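Local coordinates for D-alanyl-D-alanine carboxypeptidase (Penicillin binding protein) family protein (Francisella tularensis subsp. tularensis, PDB 6OSU) that probably trims the terminal D-alanine from peptidoglycan precursor peptides as a serine-type D-Ala-D-Ala carboxypeptidase of the S11 family, at residues A[327-341]-A[356-370]. Numbering follows the deposited sequence.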
ATOM      1  N   LYS A 327      -1.456  -0.374 -17.679  1.00 61.45           N
ATOM      2  CA  LYS A 327      -1.578   0.835 -18.480  1.00 62.20           C
ATOM      3  C   LYS A 327      -0.656   1.963 -18.044  1.00 61.03           C
ATOM      4  O   LYS A 327      -0.618   2.998 -18.718  1.00 61.34           O
ATOM      5  CB  LYS A 327      -3.032   1.331 -18.472  1.00 61.92           C
ATOM      6  CG  LYS A 327      -4.016   0.275 -18.940  1.00 63.27           C
ATOM      7  CD  LYS A 327      -5.188   0.874 -19.685  1.00 65.52           C
ATOM      8  CE  LYS A 327      -5.781  -0.146 -20.646  1.00 68.41           C
ATOM      9  NZ  LYS A 327      -4.787  -0.559 -21.679  1.00 70.36           N
ATOM     10  N   TYR A 328       0.103   1.796 -16.963  1.00 60.04           N
ATOM     11  CA  TYR A 328       0.911   2.875 -16.414  1.00 59.58           C
ATOM     12  C   TYR A 328       2.365   2.437 -16.295  1.00 60.42           C
ATOM     13  O   TYR A 328       2.724   1.285 -16.556  1.00 62.42           O
ATOM     14  CB  TYR A 328       0.358   3.343 -15.064  1.00 58.15           C
ATOM     15  CG  TYR A 328      -0.869   4.207 -15.210  1.00 59.07           C
ATOM     16  CD1 TYR A 328      -0.760   5.587 -15.301  1.00 59.38           C
ATOM     17  CD2 TYR A 328      -2.136   3.643 -15.280  1.00 60.73           C
ATOM     18  CE1 TYR A 328      -1.877   6.388 -15.444  1.00 60.15           C
ATOM     19  CE2 TYR A 328      -3.263   4.435 -15.424  1.00 62.05           C
ATOM     20  CZ  TYR A 328      -3.124   5.808 -15.505  1.00 61.62           C
ATOM     21  OH  TYR A 328      -4.237   6.602 -15.650  1.00 62.99           O
ATOM     22  N   GLU A 329       3.203   3.381 -15.877  1.00 59.31           N
ATOM     23  CA  GLU A 329       4.647   3.253 -15.984  1.00 58.93           C
ATOM     24  C   GLU A 329       5.289   4.364 -15.168  1.00 56.63           C
ATOM     25  O   GLU A 329       4.774   5.486 -15.138  1.00 55.45           O
ATOM     26  CB  GLU A 329       5.076   3.349 -17.454  1.00 61.45           C
ATOM     27  CG  GLU A 329       6.410   2.732 -17.788  1.00 63.92           C
ATOM     28  CD  GLU A 329       6.567   2.512 -19.281  1.00 68.09           C
ATOM     29  OE1 GLU A 329       6.651   3.510 -20.027  1.00 69.29           O
ATOM     30  OE2 GLU A 329       6.581   1.338 -19.714  1.00 69.98           O
ATOM     31  N   ASN A 330       6.397   4.048 -14.504  1.00 55.60           N
ATOM     32  CA  ASN A 330       7.179   5.038 -13.773  1.00 54.93           C
ATOM     33  C   ASN A 330       8.319   5.508 -14.666  1.00 57.71           C
ATOM     34  O   ASN A 330       9.096   4.689 -15.170  1.00 59.43           O
ATOM     35  CB  ASN A 330       7.715   4.469 -12.459  1.00 53.10           C
ATOM     36  CG  ASN A 330       6.677   4.482 -11.351  1.00 52.72           C
ATOM     37  OD1 ASN A 330       5.520   4.841 -11.573  1.00 53.80           O
ATOM     38  ND2 ASN A 330       7.083   4.085 -10.154  1.00 51.91           N
ATOM     39  N   VAL A 331       8.405   6.823 -14.872  1.00 58.03           N
ATOM     40  CA  VAL A 331       9.408   7.430 -15.738  1.00 59.94           C
ATOM     41  C   VAL A 331      10.038   8.612 -15.012  1.00 59.54           C
ATOM     42  O   VAL A 331       9.335   9.432 -14.410  1.00 58.27           O
ATOM     43  CB  VAL A 331       8.804   7.889 -17.084  1.00 61.02           C
ATOM     44  CG1 VAL A 331       9.874   8.519 -17.958  1.00 62.78           C
ATOM     45  CG2 VAL A 331       8.151   6.719 -17.807  1.00 61.73           C
ATOM     46  N   LEU A 332      11.366   8.698 -15.068  1.00 60.26           N
ATOM     47  CA  LEU A 332      12.087   9.874 -14.586  1.00 60.92           C
ATOM     48  C   LEU A 332      12.071  10.909 -15.704  1.00 61.87           C
ATOM     49  O   LEU A 332      12.915  10.884 -16.600  1.00 63.31           O
ATOM     50  CB  LEU A 332      13.511   9.514 -14.176  1.00 62.03           C
ATOM     51  CG  LEU A 332      14.340  10.674 -13.620  1.00 63.05           C
ATOM     52  CD1 LEU A 332      13.827  11.091 -12.248  1.00 61.33           C
ATOM     53  CD2 LEU A 332      15.818  10.320 -13.566  1.00 64.84           C
ATOM     54  N   LEU A 333      11.102  11.824 -15.652  1.00 61.09           N
ATOM     55  CA  LEU A 333      10.955  12.805 -16.720  1.00 62.69           C
ATOM     56  C   LEU A 333      12.039  13.875 -16.663  1.00 64.69           C
ATOM     57  O   LEU A 333      12.427  14.419 -17.703  1.00 67.45           O
ATOM     58  CB  LEU A 333       9.571  13.447 -16.647  1.00 61.95           C
ATOM     59  CG  LEU A 333       8.410  12.450 -16.672  1.00 60.60           C
ATOM     60  CD1 LEU A 333       7.090  13.123 -16.325  1.00 59.85           C
ATOM     61  CD2 LEU A 333       8.331  11.790 -18.033  1.00 61.46           C
ATOM     62  N   TYR A 334      12.530  14.198 -15.468  1.00 63.68           N
ATOM     63  CA  TYR A 334      13.579  15.197 -15.306  1.00 64.03           C
ATOM     64  C   TYR A 334      14.511  14.759 -14.189  1.00 64.64           C
ATOM     65  O   TYR A 334      14.069  14.549 -13.055  1.00 61.81           O
ATOM     66  CB  TYR A 334      12.994  16.579 -15.002  1.00 63.04           C
ATOM     67  CG  TYR A 334      14.047  17.624 -14.709  1.00 62.48           C
ATOM     68  CD1 TYR A 334      14.806  18.174 -15.732  1.00 63.69           C
ATOM     69  CD2 TYR A 334      14.285  18.055 -13.411  1.00 61.08           C
ATOM     70  CE1 TYR A 334      15.773  19.125 -15.473  1.00 64.74           C
ATOM     71  CE2 TYR A 334      15.250  19.010 -13.140  1.00 62.60           C
ATOM     72  CZ  TYR A 334      15.993  19.541 -14.176  1.00 64.26           C
ATOM     73  OH  TYR A 334      16.957  20.492 -13.917  1.00 65.70           O
ATOM     74  N   LYS A 335      15.792  14.621 -14.513  1.00 70.36           N
ATOM     75  CA  LYS A 335      16.826  14.334 -13.530  1.00 73.64           C
ATOM     76  C   LYS A 335      17.284  15.644 -12.900  1.00 75.11           C
ATOM     77  O   LYS A 335      17.614  16.596 -13.615  1.00 75.26           O
ATOM     78  CB  LYS A 335      18.000  13.610 -14.189  1.00 77.09           C
ATOM     79  CG  LYS A 335      19.090  13.171 -13.233  1.00 79.60           C
ATOM     80  CD  LYS A 335      20.229  12.496 -13.984  1.00 83.69           C
ATOM     81  CE  LYS A 335      19.711  11.402 -14.909  1.00 85.71           C
ATOM     82  NZ  LYS A 335      20.807  10.528 -15.422  1.00 89.32           N
ATOM     83  N   ALA A 336      17.290  15.692 -11.569  1.00 76.64           N
ATOM     84  CA  ALA A 336      17.581  16.934 -10.862  1.00 77.79           C
ATOM     85  C   ALA A 336      18.951  17.481 -11.253  1.00 80.56           C
ATOM     86  O   ALA A 336      19.876  16.731 -11.578  1.00 81.53           O
ATOM     87  CB  ALA A 336      17.515  16.715  -9.350  1.00 76.85           C
ATOM     88  N   ASN A 337      19.059  18.813 -11.238  1.00 80.41           N
ATOM     89  CA  ASN A 337      20.274  19.556 -11.563  1.00 82.43           C
ATOM     90  C   ASN A 337      20.673  19.433 -13.031  1.00 83.65           C
ATOM     91  O   ASN A 337      21.825  19.711 -13.384  1.00 86.75           O
ATOM     92  CB  ASN A 337      21.449  19.133 -10.669  1.00 83.80           C
ATOM     93  CG  ASN A 337      21.054  18.999  -9.210  1.00 84.00           C
ATOM     94  OD1 ASN A 337      20.305  19.819  -8.678  1.00 83.54           O
ATOM     95  ND2 ASN A 337      21.551  17.952  -8.559  1.00 84.88           N
ATOM     96  N   SER A 338      19.755  19.029 -13.903  1.00 81.26           N
ATOM     97  CA  SER A 338      20.062  18.946 -15.328  1.00 80.66           C
ATOM     98  C   SER A 338      19.931  20.326 -15.959  1.00 81.06           C
ATOM     99  O   SER A 338      18.865  20.944 -15.857  1.00 79.50           O
ATOM    100  CB  SER A 338      19.136  17.964 -16.031  1.00 79.17           C
ATOM    101  OG  SER A 338      19.350  16.642 -15.569  1.00 78.23           O
ATOM    102  N   PRO A 339      20.972  20.842 -16.605  1.00 83.31           N
ATOM    103  CA  PRO A 339      20.875  22.173 -17.208  1.00 85.03           C
ATOM    104  C   PRO A 339      19.970  22.177 -18.430  1.00 85.22           C
ATOM    105  O   PRO A 339      19.853  21.187 -19.155  1.00 84.41           O
ATOM    106  CB  PRO A 339      22.325  22.495 -17.594  1.00 87.71           C
ATOM    107  CG  PRO A 339      23.173  21.518 -16.828  1.00 87.15           C
ATOM    108  CD  PRO A 339      22.333  20.291 -16.692  1.00 84.73           C
ATOM    109  N   VAL A 340      19.311  23.314 -18.641  1.00 86.69           N
ATOM    110  CA  VAL A 340      18.516  23.584 -19.837  1.00 88.20           C
ATOM    111  C   VAL A 340      18.862  25.005 -20.260  1.00 92.21           C
ATOM    112  O   VAL A 340      18.393  25.970 -19.646  1.00 91.77           O
ATOM    113  CB  VAL A 340      17.010  23.427 -19.591  1.00 84.95           C
ATOM    114  CG1 VAL A 340      16.229  23.865 -20.818  1.00 86.39           C
ATOM    115  CG2 VAL A 340      16.678  21.975 -19.247  1.00 81.76           C
ATOM    116  N   THR A 341      19.665  25.142 -21.312  1.00 96.58           N
ATOM    117  CA  THR A 341      20.160  26.433 -21.765  1.00100.43           C
ATOM    118  C   THR A 341      19.385  26.902 -22.992  1.00102.51           C
ATOM    119  O   THR A 341      19.038  26.100 -23.863  1.00102.08           O
ATOM    120  CB  THR A 341      21.653  26.350 -22.099  1.00102.73           C
ATOM    121  OG1 THR A 341      22.338  25.641 -21.059  1.00101.26           O
ATOM    122  CG2 THR A 341      22.256  27.743 -22.244  1.00105.39           C
ATOM    123  N   LEU A 356      21.143  31.842 -21.107  1.00102.90           N
ATOM    124  CA  LEU A 356      20.536  31.553 -19.811  1.00 99.28           C
ATOM    125  C   LEU A 356      20.371  30.050 -19.634  1.00 95.87           C
ATOM    126  O   LEU A 356      19.721  29.392 -20.454  1.00 93.23           O
ATOM    127  CB  LEU A 356      19.181  32.250 -19.670  1.00 96.52           C
ATOM    128  CG  LEU A 356      18.415  31.971 -18.373  1.00 93.19           C
ATOM    129  CD1 LEU A 356      19.187  32.483 -17.166  1.00 96.01           C
ATOM    130  CD2 LEU A 356      17.016  32.574 -18.418  1.00 91.16           C
ATOM    131  N   THR A 357      20.945  29.515 -18.558  1.00 96.25           N
ATOM    132  CA  THR A 357      20.757  28.128 -18.158  1.00 91.81           C
ATOM    133  C   THR A 357      19.885  28.079 -16.911  1.00 88.15           C
ATOM    134  O   THR A 357      20.060  28.882 -15.989  1.00 90.30           O
ATOM    135  CB  THR A 357      22.098  27.437 -17.880  1.00 93.81           C
ATOM    136  OG1 THR A 357      22.869  27.381 -19.087  1.00 96.25           O
ATOM    137  CG2 THR A 357      21.889  26.027 -17.357  1.00 90.33           C
ATOM    138  N   VAL A 358      18.938  27.140 -16.893  1.00 82.84           N
ATOM    139  CA  VAL A 358      18.032  26.955 -15.772  1.00 81.26           C
ATOM    140  C   VAL A 358      18.085  25.497 -15.334  1.00 80.11           C
ATOM    141  O   VAL A 358      18.449  24.603 -16.102  1.00 79.59           O
ATOM    142  CB  VAL A 358      16.584  27.363 -16.120  1.00 79.20           C
ATOM    143  CG1 VAL A 358      16.530  28.822 -16.539  1.00 81.64           C
ATOM    144  CG2 VAL A 358      16.029  26.467 -17.219  1.00 76.69           C
ATOM    145  N   ALA A 359      17.717  25.267 -14.076  1.00 79.61           N
ATOM    146  CA  ALA A 359      17.710  23.929 -13.501  1.00 77.01           C
ATOM    147  C   ALA A 359      16.913  23.960 -12.206  1.00 76.97           C
ATOM    148  O   ALA A 359      16.693  25.022 -11.616  1.00 78.49           O
ATOM    149  CB  ALA A 359      19.130  23.411 -13.243  1.00 78.79           C
ATOM    150  N   SER A 360      16.473  22.777 -11.780  1.00 74.98           N
ATOM    151  CA  SER A 360      15.812  22.578 -10.499  1.00 76.27           C
ATOM    152  C   SER A 360      16.535  21.486  -9.722  1.00 78.42           C
ATOM    153  O   SER A 360      17.040  20.523 -10.306  1.00 77.76           O
ATOM    154  CB  SER A 360      14.333  22.205 -10.686  1.00 73.20           C
ATOM    155  OG  SER A 360      13.767  21.729  -9.474  1.00 73.64           O
ATOM    156  N   ASN A 361      16.595  21.644  -8.403  1.00 81.92           N
ATOM    157  CA  ASN A 361      17.203  20.624  -7.559  1.00 84.20           C
ATOM    158  C   ASN A 361      16.284  19.432  -7.328  1.00 82.04           C
ATOM    159  O   ASN A 361      16.686  18.485  -6.645  1.00 83.02           O
ATOM    160  CB  ASN A 361      17.627  21.223  -6.213  1.00 88.66           C
ATOM    161  CG  ASN A 361      16.489  21.940  -5.500  1.00 88.81           C
ATOM    162  OD1 ASN A 361      15.338  21.899  -5.934  1.00 85.62           O
ATOM    163  ND2 ASN A 361      16.813  22.597  -4.392  1.00 93.19           N
ATOM    164  N   GLN A 362      15.074  19.454  -7.877  1.00 79.05           N
ATOM    165  CA  GLN A 362      14.099  18.395  -7.683  1.00 77.03           C
ATOM    166  C   GLN A 362      14.070  17.468  -8.892  1.00 72.43           C
ATOM    167  O   GLN A 362      14.395  17.868 -10.013  1.00 71.29           O
ATOM    168  CB  GLN A 362      12.702  18.975  -7.453  1.00 77.38           C
ATOM    169  CG  GLN A 362      12.618  19.982  -6.328  1.00 82.72           C
ATOM    170  CD  GLN A 362      12.684  19.330  -4.966  1.00 87.30           C
ATOM    171  OE1 GLN A 362      11.800  18.557  -4.594  1.00 87.26           O
ATOM    172  NE2 GLN A 362      13.737  19.631  -4.212  1.00 91.82           N
ATOM    173  N   ASN A 363      13.683  16.220  -8.649  1.00 69.94           N
ATOM    174  CA  ASN A 363      13.392  15.310  -9.740  1.00 66.70           C
ATOM    175  C   ASN A 363      11.961  15.512 -10.225  1.00 63.92           C
ATOM    176  O   ASN A 363      11.130  16.138  -9.559  1.00 65.25           O
ATOM    177  CB  ASN A 363      13.573  13.852  -9.306  1.00 67.02           C
ATOM    178  CG  ASN A 363      15.005  13.512  -8.960  1.00 70.50           C
ATOM    179  OD1 ASN A 363      15.922  13.756  -9.745  1.00 72.42           O
ATOM    180  ND2 ASN A 363      15.207  12.943  -7.779  1.00 72.29           N
ATOM    181  N   ILE A 364      11.682  14.979 -11.407  1.00 60.51           N
ATOM    182  CA  ILE A 364      10.316  14.719 -11.844  1.00 57.08           C
ATOM    183  C   ILE A 364      10.246  13.223 -12.115  1.00 55.82           C
ATOM    184  O   ILE A 364      10.644  12.750 -13.189  1.00 54.49           O
ATOM    185  CB  ILE A 364       9.911  15.536 -13.073  1.00 54.58           C
ATOM    186  CG1 ILE A 364       9.976  17.034 -12.768  1.00 55.53           C
ATOM    187  CG2 ILE A 364       8.497  15.164 -13.502  1.00 51.84           C
ATOM    188  CD1 ILE A 364       9.468  17.905 -13.909  1.00 54.26           C
ATOM    189  N   TYR A 365       9.772  12.472 -11.128  1.00 56.42           N
ATOM    190  CA  TYR A 365       9.595  11.028 -11.219  1.00 54.80           C
ATOM    191  C   TYR A 365       8.102  10.770 -11.088  1.00 54.12           C
ATOM    192  O   TYR A 365       7.534  10.945 -10.004  1.00 53.85           O
ATOM    193  CB  TYR A 365      10.400  10.316 -10.133  1.00 55.61           C
ATOM    194  CG  TYR A 365      10.402   8.808 -10.221  1.00 55.29           C
ATOM    195  CD1 TYR A 365      10.861   8.155 -11.361  1.00 54.66           C
ATOM    196  CD2 TYR A 365       9.967   8.034  -9.153  1.00 55.43           C
ATOM    197  CE1 TYR A 365      10.868   6.770 -11.437  1.00 54.01           C
ATOM    198  CE2 TYR A 365       9.971   6.655  -9.219  1.00 54.90           C
ATOM    199  CZ  TYR A 365      10.422   6.027 -10.360  1.00 54.22           C
ATOM    200  OH  TYR A 365      10.421   4.651 -10.420  1.00 54.73           O
ATOM    201  N   LYS A 366       7.463  10.376 -12.192  1.00 53.60           N
ATOM    202  CA  LYS A 366       6.010  10.377 -12.274  1.00 54.93           C
ATOM    203  C   LYS A 366       5.488   9.058 -12.832  1.00 55.61           C
ATOM    204  O   LYS A 366       6.145   8.395 -13.642  1.00 55.52           O
ATOM    205  CB  LYS A 366       5.522  11.551 -13.142  1.00 55.65           C
ATOM    206  CG  LYS A 366       4.066  11.939 -12.927  1.00 57.58           C
ATOM    207  CD  LYS A 366       3.675  13.134 -13.789  1.00 59.02           C
ATOM    208  CE  LYS A 366       2.158  13.257 -13.936  1.00 60.85           C
ATOM    209  NZ  LYS A 366       1.494  13.857 -12.741  1.00 63.52           N
ATOM    210  N   THR A 367       4.294   8.683 -12.381  1.00 56.51           N
ATOM    211  CA  THR A 367       3.564   7.545 -12.931  1.00 56.27           C
ATOM    212  C   THR A 367       2.665   8.056 -14.052  1.00 55.93           C
ATOM    213  O   THR A 367       1.713   8.804 -13.803  1.00 56.76           O
ATOM    214  CB  THR A 367       2.750   6.849 -11.843  1.00 57.54           C
ATOM    215  OG1 THR A 367       3.629   6.376 -10.815  1.00 58.41           O
ATOM    216  CG2 THR A 367       1.973   5.676 -12.421  1.00 57.53           C
ATOM    217  N   VAL A 368       2.966   7.662 -15.285  1.00 55.04           N
ATOM    218  CA  VAL A 368       2.264   8.182 -16.457  1.00 55.27           C
ATOM    219  C   VAL A 368       1.799   7.004 -17.306  1.00 54.81           C
ATOM    220  O   VAL A 368       2.330   5.889 -17.193  1.00 53.62           O
ATOM    221  CB  VAL A 368       3.160   9.140 -17.278  1.00 55.91           C
ATOM    222  CG1 VAL A 368       3.540  10.357 -16.447  1.00 56.53           C
ATOM    223  CG2 VAL A 368       4.403   8.419 -17.765  1.00 55.31           C
ATOM    224  N   PRO A 369       0.791   7.214 -18.154  1.00 55.64           N
ATOM    225  CA  PRO A 369       0.349   6.133 -19.044  1.00 56.24           C
ATOM    226  C   PRO A 369       1.475   5.668 -19.956  1.00 55.76           C
ATOM    227  O   PRO A 369       2.265   6.473 -20.454  1.00 55.24           O
ATOM    228  CB  PRO A 369      -0.789   6.776 -19.844  1.00 58.11           C
ATOM    229  CG  PRO A 369      -1.283   7.889 -18.971  1.00 57.73           C
ATOM    230  CD  PRO A 369      -0.076   8.403 -18.254  1.00 55.92           C
ATOM    231  N   LYS A 370       1.542   4.347 -20.167  1.00 56.28           N
ATOM    232  CA  LYS A 370       2.535   3.787 -21.080  1.00 58.29           C
ATOM    233  C   LYS A 370       2.439   4.426 -22.457  1.00 60.59           C
ATOM    234  O   LYS A 370       3.459   4.661 -23.115  1.00 61.89           O
ATOM    235  CB  LYS A 370       2.356   2.275 -21.206  1.00 61.18           C
ATOM    236  CG  LYS A 370       2.918   1.447 -20.070  1.00 61.84           C
ATOM    237  CD  LYS A 370       3.020  -0.012 -20.499  1.00 64.79           C
ATOM    238  CE  LYS A 370       2.254  -0.938 -19.567  1.00 66.11           C
ATOM    239  NZ  LYS A 370       2.878  -1.040 -18.216  1.00 65.80           N
TER
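Y334 OH is gripped twice: it receives the backbone N-H of S360, N to OH 3.2 Å and nearly straight at 171°, and donates to S338 O at 2.8 Å. CG of Y334 stands anti to the backbone N (chi1 175°), which carries the ring across the loops to S360; S360 O and Q362 O meet the ring at its edge, near its plane. The adjoining turn is tied down by hydrogen bonds from A336 N to N363 OD1 (3.0 Å) and from N337 N to S360 O (2.8 Å).

I364 O takes Y334 N in the carbonyl plane on a lone pair, at 3.3 Å, and L333 N through a weak bond bent to 129°, while I364 CG2 packs on L333 CB and CG1 on Y334 CB. Where the chain leaves helix 310-327 at Y328, the K370 side chain, bent at chi3 and chi4, brings NZ to Y328 O at 2.9 Å. At the far end, T341 OG1 and T357 OG1 share a hydrogen bond (2.7 Å).

Away from the annotated active-site residues, antiparallel pairings 328-334/364-369, with a classic beta bulge at L333-Y334 opposite I364, and 340-341/356-359, linked by loops 335-339 and 360-363, belong to the all-beta C-terminal domain of the PBP5 type.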